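Local coordinates for Arf-GAP with coiled-coil, ANK repeat and PH domain-containing protein 2 (Homo sapiens, PDB 6IF3) that activates the GTPase of ADP ribosylation factor 6 as its GAP, and through the ankyrin repeats held in this chain interacts with RAB35, at residues A106-E109 against E110-P114; G80-H83 against H84-L88; A121-A124 against D125-T128; K45-P48 against L49-A52; E20-L23 against P24-A27. All blocks are in the same frame, centred on the assembly; numbering follows the deposited sequence.

Contact 1 (A106-E109 against E110-P114)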
# COMPACT_ATOMS: atom_id res chain seq x y z
N ALA A 106 -0.43 -14.82 -7.89
CA ALA A 106 -1.24 -15.83 -8.57
C ALA A 106 -2.41 -15.19 -9.30
O ALA A 106 -3.11 -14.33 -8.74
CB ALA A 106 -1.76 -16.86 -7.54
N THR A 107 -2.62 -15.57 -10.56
CA THR A 107 -3.83 -15.13 -11.26
C THR A 107 -4.75 -16.30 -11.50
O THR A 107 -4.29 -17.43 -11.67
CB THR A 107 -3.54 -14.48 -12.61
OG1 THR A 107 -2.84 -15.40 -13.47
CG2 THR A 107 -2.70 -13.21 -12.47
N ASP A 108 -6.05 -16.04 -11.52
CA ASP A 108 -6.99 -17.13 -11.75
C ASP A 108 -7.06 -17.41 -13.27
O ASP A 108 -6.28 -16.87 -14.06
CB ASP A 108 -8.37 -16.82 -11.16
CG ASP A 108 -9.08 -15.64 -11.81
OD1 ASP A 108 -8.58 -15.05 -12.80
OD2 ASP A 108 -10.21 -15.32 -11.35
N GLU A 109 -7.97 -18.30 -13.67
CA GLU A 109 -8.06 -18.67 -15.08
C GLU A 109 -8.54 -17.51 -15.97
O GLU A 109 -8.37 -17.54 -17.19
CB GLU A 109 -8.96 -19.88 -15.27
CG GLU A 109 -8.30 -21.22 -14.88
CD GLU A 109 -7.08 -21.59 -15.76
OE1 GLU A 109 -7.09 -21.35 -16.98
OE2 GLU A 109 -6.06 -22.06 -15.21
N GLU A 110 -9.13 -16.48 -15.38
CA GLU A 110 -9.50 -15.29 -16.13
C GLU A 110 -8.38 -14.25 -16.17
O GLU A 110 -8.54 -13.19 -16.79
CB GLU A 110 -10.75 -14.66 -15.53
CG GLU A 110 -11.97 -15.47 -15.79
CD GLU A 110 -13.21 -14.69 -15.48
OE1 GLU A 110 -13.12 -13.75 -14.66
OE2 GLU A 110 -14.26 -14.98 -16.09
N GLY A 111 -7.27 -14.55 -15.51
CA GLY A 111 -6.11 -13.67 -15.54
C GLY A 111 -6.05 -12.61 -14.44
O GLY A 111 -5.22 -11.69 -14.51
N LYS A 112 -6.92 -12.70 -13.45
CA LYS A 112 -6.97 -11.67 -12.40
C LYS A 112 -6.16 -12.05 -11.15
O LYS A 112 -6.23 -13.18 -10.67
CB LYS A 112 -8.42 -11.39 -11.99
CG LYS A 112 -9.32 -10.96 -13.13
CD LYS A 112 -10.73 -10.64 -12.65
CE LYS A 112 -11.59 -10.12 -13.80
NZ LYS A 112 -12.95 -9.65 -13.39
N ASP A 113 -5.39 -11.09 -10.62
CA ASP A 113 -4.75 -11.29 -9.33
C ASP A 113 -5.49 -10.52 -8.24
O ASP A 113 -6.35 -9.68 -8.53
CB ASP A 113 -3.22 -10.94 -9.37
CG ASP A 113 -2.91 -9.50 -9.65
OD1 ASP A 113 -3.77 -8.60 -9.56
OD2 ASP A 113 -1.72 -9.27 -9.96
N PRO A 114 -5.16 -10.80 -6.97
CA PRO A 114 -5.88 -10.14 -5.88
C PRO A 114 -5.78 -8.64 -5.93
O PRO A 114 -6.77 -7.97 -5.66
CB PRO A 114 -5.20 -10.70 -4.64
CG PRO A 114 -4.91 -12.12 -5.03
CD PRO A 114 -4.43 -11.98 -6.48
O HOH W 1 -12.16 -13.83 -11.96
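The carboxylate of Asp108 is folded back over the turn it starts, and Glu110, Gly111 and Lys112 curl round it. With CG set between the backbone N and the carbonyl carbon (chi1 65°), the group turns inward instead of reaching away from the loop. OD1 takes the amide of Lys112 at 2.9 Å between N and OD1, a bond bent little (163° at the hydrogen) whose donor stands above the carboxylate plane. The amide of Glu110 adds a weak bond to this same oxygen. Backbone bonds close the loop: Gly111 N reaches Asp108 O at 2.9 Å in the type I beta turn Asp108 to Gly111, and Asp108 N donates to Lys112 O at 3.0 Å. Gly111 adopts backbone angles that would press a side chain into the carbonyl oxygen before it. Thr107 lies beside this frame, its CG2 3.6 Å from Gly111 O and 3.9 Å from Asp113 CB. A water donates both to Asp108 OD2 and to Glu110 OE1, bridging two acids. The loop joins the second and third ankyrin repeats, and Asp113 caps helix 114-120 through Ser116 N. Arg79 forms a salt bridge with Asp108 OD2, so one carboxylate serves backbone amides with one oxygen and a guanidinium with the other, a pairing that probably favours its ionised form.

Contact 2 (G80-H83 against H84-L88); sequences GPLH and HATVL
His83 and His84, neighbours in sequence, meet as a T-shaped pair: the edge of the His83 ring points at the face of the His84 ring, with centroids 5.2 Å apart and planes at 82°. CD2 of His83 makes the approach, 4.0 Å above the His84 plane and displaced toward the rim. One turn further along, Val87 lays its CG2 over a face of the His83 ring, 3.9 Å from the centroid, in a CH-pi contact. In His83 CG lies anti to the backbone N (chi1 168°), which swings the ring toward the following turn, where it offers an edge to His84 and a face to Val87. Without the imidazole, as with an alanine here, the face of His84 would probably lose its edge partner and the Val87 methyl the ring it lies on.

One shell further out, the helical backbone fixes these positions. His84 N bonds to Gly80 O, Gly80 being the N-cap, while Val87 N donates to His83 O at 3.0 Å. Thr86 grips Leu82 O twice, with its own N at 3.0 Å and its OG1 at 2.9 Å, the two donors arriving from opposite faces of the carbonyl plane. Beyond the helix, Asp75 takes a hydrogen bond from His84 NE2, and Ile50 and Val53 of helix 48-55 pack against that ring; His83 touches Asp108 in the loop after its repeat and Ile117 of helix 114-120. The hydroxyl of Thr86 is thus satisfied within its own helix, letting a polar residue sit buried, while the bond to Asp75 probably helps to fix the rotation of the ring that receives His83.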
# COMPACT_ATOMS: atom_id res chain seq x y z
N GLY A 80 -7.35 -19.27 -5.34
CA GLY A 80 -6.97 -19.73 -4.02
C GLY A 80 -7.65 -18.94 -2.92
O GLY A 80 -8.48 -18.10 -3.19
N PRO A 81 -7.34 -19.26 -1.67
CA PRO A 81 -7.91 -18.61 -0.48
C PRO A 81 -7.73 -17.09 -0.54
O PRO A 81 -8.69 -16.37 -0.23
CB PRO A 81 -7.11 -19.24 0.67
CG PRO A 81 -6.82 -20.66 0.16
CD PRO A 81 -6.53 -20.45 -1.32
N LEU A 82 -6.56 -16.61 -0.93
CA LEU A 82 -6.38 -15.17 -0.96
C LEU A 82 -7.28 -14.49 -2.00
O LEU A 82 -7.84 -13.43 -1.73
CB LEU A 82 -4.91 -14.82 -1.23
CG LEU A 82 -4.57 -13.33 -1.33
CD1 LEU A 82 -4.95 -12.52 -0.10
CD2 LEU A 82 -3.06 -13.16 -1.67
N HIS A 83 -7.43 -15.07 -3.18
CA HIS A 83 -8.38 -14.56 -4.19
C HIS A 83 -9.78 -14.42 -3.60
O HIS A 83 -10.42 -13.38 -3.68
CB HIS A 83 -8.47 -15.49 -5.43
CG HIS A 83 -9.63 -15.16 -6.35
ND1 HIS A 83 -9.48 -14.47 -7.53
CD2 HIS A 83 -10.95 -15.42 -6.23
CE1 HIS A 83 -10.66 -14.32 -8.11
NE2 HIS A 83 -11.57 -14.89 -7.34
N HIS A 84 -10.27 -15.49 -3.00
CA HIS A 84 -11.62 -15.45 -2.47
C HIS A 84 -11.80 -14.47 -1.32
O HIS A 84 -12.84 -13.81 -1.24
CB HIS A 84 -12.04 -16.88 -2.01
CG HIS A 84 -12.29 -17.82 -3.15
ND1 HIS A 84 -13.36 -17.68 -4.01
CD2 HIS A 84 -11.59 -18.90 -3.57
CE1 HIS A 84 -13.32 -18.65 -4.91
NE2 HIS A 84 -12.26 -19.40 -4.66
N ALA A 85 -10.80 -14.38 -0.44
CA ALA A 85 -10.90 -13.43 0.66
C ALA A 85 -10.92 -11.99 0.14
O ALA A 85 -11.63 -11.12 0.67
CB ALA A 85 -9.76 -13.61 1.61
N THR A 86 -10.15 -11.75 -0.93
CA THR A 86 -10.13 -10.42 -1.55
C THR A 86 -11.48 -10.08 -2.16
O THR A 86 -12.01 -8.99 -1.94
CB THR A 86 -9.02 -10.34 -2.60
OG1 THR A 86 -7.77 -10.54 -1.95
CG2 THR A 86 -9.00 -8.94 -3.30
N VAL A 87 -12.04 -10.98 -2.96
CA VAL A 87 -13.35 -10.78 -3.56
C VAL A 87 -14.43 -10.50 -2.51
O VAL A 87 -15.24 -9.59 -2.68
CB VAL A 87 -13.74 -12.00 -4.40
CG1 VAL A 87 -15.20 -11.91 -4.84
CG2 VAL A 87 -12.80 -12.09 -5.63
N LEU A 88 -14.40 -11.22 -1.38
CA LEU A 88 -15.45 -11.05 -0.37
C LEU A 88 -15.19 -9.86 0.58
O LEU A 88 -16.07 -9.51 1.37
CB LEU A 88 -15.62 -12.33 0.43
CG LEU A 88 -16.10 -13.49 -0.44
CD1 LEU A 88 -16.17 -14.73 0.42
CD2 LEU A 88 -17.47 -13.23 -1.04

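Contact 3 (A121-A124 against D125-T128); sequences AANA and DIVT
Asn123 carries its CG opposite the backbone N (chi1 -170°), which folds the amide forward over the first turn of the helix that follows. From there OD1 accepts from Ile126 N at 3.0 Å, a nearly straight bond (167° at the hydrogen) with the donor above the amide plane, well off a lone pair. The rest of the amide rests on the Ile126 side chain, ND2 lying 3.6 Å from CD1 as the two groups pass at a slant. Thr128 has its OG1 beside its own backbone N, chi1 -66°, which lets the hydroxyl reach back to Ala124 O at 2.7 Å; Thr128 N bonds to that oxygen from the other face of its plane. Val127 N completes the turn on Asn123 O at 3.0 Å, and CG2 of Val127 lies 3.2 Å from the same oxygen. A leucine in place of Asn123 would probably leave Ile126 N without its cap and the first turn less firmly closed.

Val127 packs on Leu115, Ala118 and Val119 of helix 114-120. Asp125 OD1 bonds to a polar side chain of the chain of another protein, which also packs on Ala122, Ala124, Val127 and Thr128. Ala122, with positive phi, ends the preceding helix in a Schellman motif, and Asn123 starts the next as its N-cap: the tight helix-turn-helix corner of an ankyrin repeat, here the third.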
# COMPACT_ATOMS: atom_id res chain seq x y z
N ALA A 121 -12.35 -2.89 -7.01
CA ALA A 121 -13.33 -2.73 -5.93
C ALA A 121 -13.13 -1.44 -5.15
O ALA A 121 -13.95 -1.14 -4.26
CB ALA A 121 -13.27 -3.92 -4.98
N ALA A 122 -12.05 -0.70 -5.45
CA ALA A 122 -11.67 0.53 -4.73
C ALA A 122 -11.63 0.28 -3.21
O ALA A 122 -12.12 1.07 -2.41
CB ALA A 122 -12.59 1.66 -5.05
N ASN A 123 -11.03 -0.83 -2.85
CA ASN A 123 -10.96 -1.24 -1.45
C ASN A 123 -9.66 -0.76 -0.83
O ASN A 123 -8.61 -1.40 -0.98
CB ASN A 123 -11.07 -2.75 -1.36
CG ASN A 123 -11.24 -3.24 0.06
OD1 ASN A 123 -10.58 -2.76 0.98
ND2 ASN A 123 -12.14 -4.21 0.25
N ALA A 124 -9.69 0.41 -0.19
CA ALA A 124 -8.45 0.99 0.31
C ALA A 124 -7.68 0.09 1.26
O ALA A 124 -6.45 -0.02 1.18
CB ALA A 124 -8.74 2.27 0.97
N ASP A 125 -8.40 -0.58 2.15
CA ASP A 125 -7.73 -1.39 3.17
C ASP A 125 -7.04 -2.59 2.55
O ASP A 125 -5.90 -2.91 2.90
CB ASP A 125 -8.72 -1.85 4.25
CG ASP A 125 -9.12 -0.75 5.19
OD1 ASP A 125 -8.48 0.33 5.19
OD2 ASP A 125 -10.07 -0.95 5.98
N ILE A 126 -7.73 -3.30 1.64
CA ILE A 126 -7.12 -4.50 1.11
C ILE A 126 -6.01 -4.13 0.12
O ILE A 126 -4.98 -4.79 0.07
CB ILE A 126 -8.16 -5.45 0.48
CG1 ILE A 126 -9.06 -5.99 1.61
CG2 ILE A 126 -7.48 -6.65 -0.18
CD1 ILE A 126 -10.08 -7.07 1.19
N VAL A 127 -6.19 -3.07 -0.66
CA VAL A 127 -5.10 -2.65 -1.54
C VAL A 127 -3.87 -2.31 -0.69
O VAL A 127 -2.73 -2.66 -1.05
CB VAL A 127 -5.49 -1.46 -2.43
CG1 VAL A 127 -4.28 -0.88 -3.12
CG2 VAL A 127 -6.57 -1.89 -3.45
N THR A 128 -4.09 -1.60 0.42
CA THR A 128 -2.99 -1.22 1.30
C THR A 128 -2.21 -2.45 1.83
O THR A 128 -0.97 -2.49 1.76
CB THR A 128 -3.48 -0.39 2.47
OG1 THR A 128 -3.98 0.86 1.96
CG2 THR A 128 -2.33 -0.09 3.49

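Contact 4 (K45-P48 against L49-A52)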
# COMPACT_ATOMS: atom_id res chain seq x y z
N LYS A 45 -13.85 -28.24 -7.14
CA LYS A 45 -12.60 -28.57 -6.45
C LYS A 45 -12.24 -27.58 -5.35
O LYS A 45 -11.08 -27.38 -4.99
CB LYS A 45 -11.46 -28.70 -7.47
CG LYS A 45 -11.74 -29.87 -8.42
CD LYS A 45 -10.50 -30.34 -9.16
CE LYS A 45 -10.78 -31.66 -9.90
NZ LYS A 45 -11.02 -32.82 -8.99
N ALA A 46 -13.27 -27.00 -4.73
CA ALA A 46 -13.01 -26.17 -3.58
C ALA A 46 -12.54 -27.01 -2.38
O ALA A 46 -12.77 -28.23 -2.32
CB ALA A 46 -14.28 -25.34 -3.20
N THR A 47 -11.93 -26.32 -1.43
CA THR A 47 -11.19 -26.92 -0.35
C THR A 47 -11.73 -26.49 1.01
O THR A 47 -12.50 -25.53 1.10
CB THR A 47 -9.73 -26.49 -0.39
OG1 THR A 47 -9.72 -25.04 -0.30
CG2 THR A 47 -9.04 -26.93 -1.68
N PRO A 48 -11.29 -27.16 2.07
CA PRO A 48 -11.64 -26.67 3.41
C PRO A 48 -11.21 -25.23 3.64
O PRO A 48 -12.01 -24.49 4.22
CB PRO A 48 -10.91 -27.67 4.36
CG PRO A 48 -10.93 -28.99 3.53
CD PRO A 48 -10.66 -28.50 2.12
N LEU A 49 -10.04 -24.84 3.16
CA LEU A 49 -9.60 -23.48 3.46
C LEU A 49 -10.42 -22.50 2.67
O LEU A 49 -10.75 -21.42 3.20
CB LEU A 49 -8.11 -23.33 3.21
CG LEU A 49 -7.49 -21.98 3.55
CD1 LEU A 49 -7.80 -21.59 5.01
CD2 LEU A 49 -5.96 -22.05 3.33
N ILE A 50 -10.80 -22.84 1.44
CA ILE A 50 -11.70 -21.96 0.71
C ILE A 50 -13.07 -21.89 1.43
O ILE A 50 -13.65 -20.81 1.53
CB ILE A 50 -11.84 -22.39 -0.77
CG1 ILE A 50 -10.56 -22.04 -1.52
CG2 ILE A 50 -13.06 -21.76 -1.41
CD1 ILE A 50 -10.49 -22.65 -2.91
N GLN A 51 -13.57 -23.01 1.96
CA GLN A 51 -14.81 -22.95 2.74
C GLN A 51 -14.67 -22.07 3.97
O GLN A 51 -15.62 -21.40 4.36
CB GLN A 51 -15.25 -24.36 3.15
CG GLN A 51 -15.77 -25.15 1.90
CD GLN A 51 -17.00 -24.51 1.29
OE1 GLN A 51 -17.97 -24.20 1.98
NE2 GLN A 51 -16.96 -24.28 -0.01
N ALA A 52 -13.49 -22.09 4.60
CA ALA A 52 -13.24 -21.25 5.79
C ALA A 52 -13.31 -19.79 5.42
O ALA A 52 -13.87 -18.96 6.17
CB ALA A 52 -11.90 -21.57 6.41
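Thr47 caps the helix that begins after it: its OG1 accepts from Ile50 N at 3.0 Å, with 163° at the hydrogen. The hydroxyl can do so because chi1 of 58° sets it between the backbone N and the carbonyl carbon, turned to the first turn. The carbonyl of the same residue takes the next amide, Gln51 N to Thr47 O at 2.9 Å, and Pro48 O receives Ala52 N at 2.8 Å. One threonine therefore serves two successive amides, one with its side chain and one with its backbone. Thr47 N, in contrast, is buried without a partner in the model.

Thr47-Pro48-Leu49 belongs to the threonine-proline-leucine signature that opens the first helix of an ankyrin repeat, here the first repeat. Proline suits the position after the cap, where no amide hydrogen is needed by the helix.

Around the capping bond the side chains close in. Ile50 brings CG1 to 3.3 Å from Thr47 OG1, so the hydroxyl is flanked by hydrocarbon as well as bonded to the amide. The other branch of Ile50, CG2, meets Ala46 CB at 4.2 Å. Gln51, its CG beside the backbone N (chi1 -71°), lays CG 3.4 Å from Thr47 O, beside the bond its own N makes there. Leu49 reaches Leu65 of helix 58-66 and Pro81 of helix 81-88, while Ala46 and Gln51 rest on Tyr15 of helix 10-19.

Contact 5 (E20-L23 against P24-A27)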
# COMPACT_ATOMS: atom_id res chain seq x y z
N GLU A 20 -18.82 -23.73 8.47
CA GLU A 20 -19.63 -23.58 9.68
C GLU A 20 -18.87 -23.17 10.94
O GLU A 20 -19.46 -23.07 12.01
CB GLU A 20 -20.39 -24.90 9.94
CG GLU A 20 -21.40 -25.17 8.82
CD GLU A 20 -21.85 -26.62 8.72
OE1 GLU A 20 -21.58 -27.41 9.65
OE2 GLU A 20 -22.53 -26.95 7.71
N LYS A 21 -17.56 -22.90 10.82
CA LYS A 21 -16.80 -22.37 11.96
C LYS A 21 -16.79 -23.32 13.13
O LYS A 21 -16.72 -22.90 14.28
CB LYS A 21 -17.36 -21.01 12.43
CG LYS A 21 -17.65 -20.05 11.30
CD LYS A 21 -18.13 -18.68 11.83
CE LYS A 21 -19.61 -18.68 12.23
NZ LYS A 21 -20.05 -17.28 12.50
N ASN A 22 -16.84 -24.62 12.83
CA ASN A 22 -16.99 -25.65 13.85
C ASN A 22 -15.70 -26.42 14.05
O ASN A 22 -15.49 -27.47 13.44
CB ASN A 22 -18.12 -26.62 13.46
CG ASN A 22 -18.55 -27.53 14.60
OD1 ASN A 22 -17.75 -27.89 15.50
ND2 ASN A 22 -19.83 -27.89 14.60
N LEU A 23 -14.83 -25.90 14.91
CA LEU A 23 -13.49 -26.48 15.04
C LEU A 23 -13.51 -27.90 15.61
O LEU A 23 -12.73 -28.73 15.16
CB LEU A 23 -12.57 -25.57 15.86
CG LEU A 23 -11.86 -24.49 15.02
CD1 LEU A 23 -12.85 -23.58 14.28
CD2 LEU A 23 -10.93 -23.65 15.89
N PRO A 24 -14.41 -28.21 16.56
CA PRO A 24 -14.47 -29.61 17.01
C PRO A 24 -14.82 -30.59 15.90
O PRO A 24 -14.21 -31.67 15.84
CB PRO A 24 -15.55 -29.57 18.09
CG PRO A 24 -15.38 -28.20 18.71
CD PRO A 24 -15.14 -27.31 17.49
N LYS A 25 -15.75 -30.22 15.03
CA LYS A 25 -16.10 -31.16 13.96
C LYS A 25 -14.95 -31.22 12.95
O LYS A 25 -14.71 -32.27 12.34
CB LYS A 25 -17.40 -30.74 13.27
CG LYS A 25 -18.67 -31.00 14.09
CD LYS A 25 -19.89 -30.89 13.18
CE LYS A 25 -21.20 -30.83 13.94
NZ LYS A 25 -22.31 -30.60 12.97
N MET A 26 -14.25 -30.11 12.73
CA MET A 26 -13.07 -30.12 11.86
C MET A 26 -12.03 -31.08 12.40
O MET A 26 -11.48 -31.90 11.65
CB MET A 26 -12.48 -28.70 11.72
CG MET A 26 -13.45 -27.77 11.01
SD MET A 26 -12.95 -26.06 11.15
CE MET A 26 -11.48 -26.06 10.14
N ALA A 27 -11.76 -30.97 13.69
CA ALA A 27 -10.77 -31.80 14.37
C ALA A 27 -11.17 -33.27 14.28
O ALA A 27 -10.32 -34.14 14.09
CB ALA A 27 -10.62 -31.36 15.83
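Asn22 and Lys25 meet at the corner of a helix-turn-helix pair of the ankyrin type, where helix 10-19 ends and helix 23-31 begins. Lys21 closes the first helix with positive phi in a Schellman motif, and Asn22 is the N-cap of the second. Three amides of the new helix find acceptors here. Lys25 N gives its hydrogen to Asn22 OD1 at 3.1 Å, fairly straight at 158°, though it stands above the amide plane and not on a lone pair. Met26 N donates to Asn22 O at 3.0 Å, this donor lying in the carbonyl plane, and Ala27 N to Leu23 O at 2.8 Å. Asn22 thus satisfies two consecutive amides with its two oxygens, while Pro24, having no amide hydrogen, makes no demand on the cap. Its CD instead sits 3.3 Å from Asn22 OD1, the two side chains crossing at about a right angle.

The asparagine CG lies opposite its backbone N (chi1 -167°), which carries the amide over the turn, where the lysine crosses it at a slant. Lys25 runs extended past it, hydrocarbon against the nitrogen end of the amide. On the inner side Met26, bent at chi3, packs among Leu14, Ala17 and Ser18 of helix 10-19 and Phe63 and Leu64 of helix 58-66. Its sulfur SD passes 4.0 Å from Leu23 CD1, and Lys25 CE lies 3.3 Å from Asn22 ND2.

In the fold
Along the chain the order is contact 5, contact 4, contact 2, contact 1 and contact 3, each a short local stretch, spread along the stacked ankyrin repeats. Contacts 4 and 2 start helices 48-55 and 81-88, the first helices of consecutive repeats, with centres about 11 Å apart, and touch where Leu49 meets Pro81. Contact 1, the loop leading into the third repeat, touches contact 2 in turn, while contact 2 reaches contact 3 through Thr86 and Ile126. Contacts 5 and 3, corners that open helices 23-31 and 124-141, lie about 31 Å apart between centres, on opposite sides of the chain's centre. Local caps and turns thus recur along the domain required for interaction with RAB35.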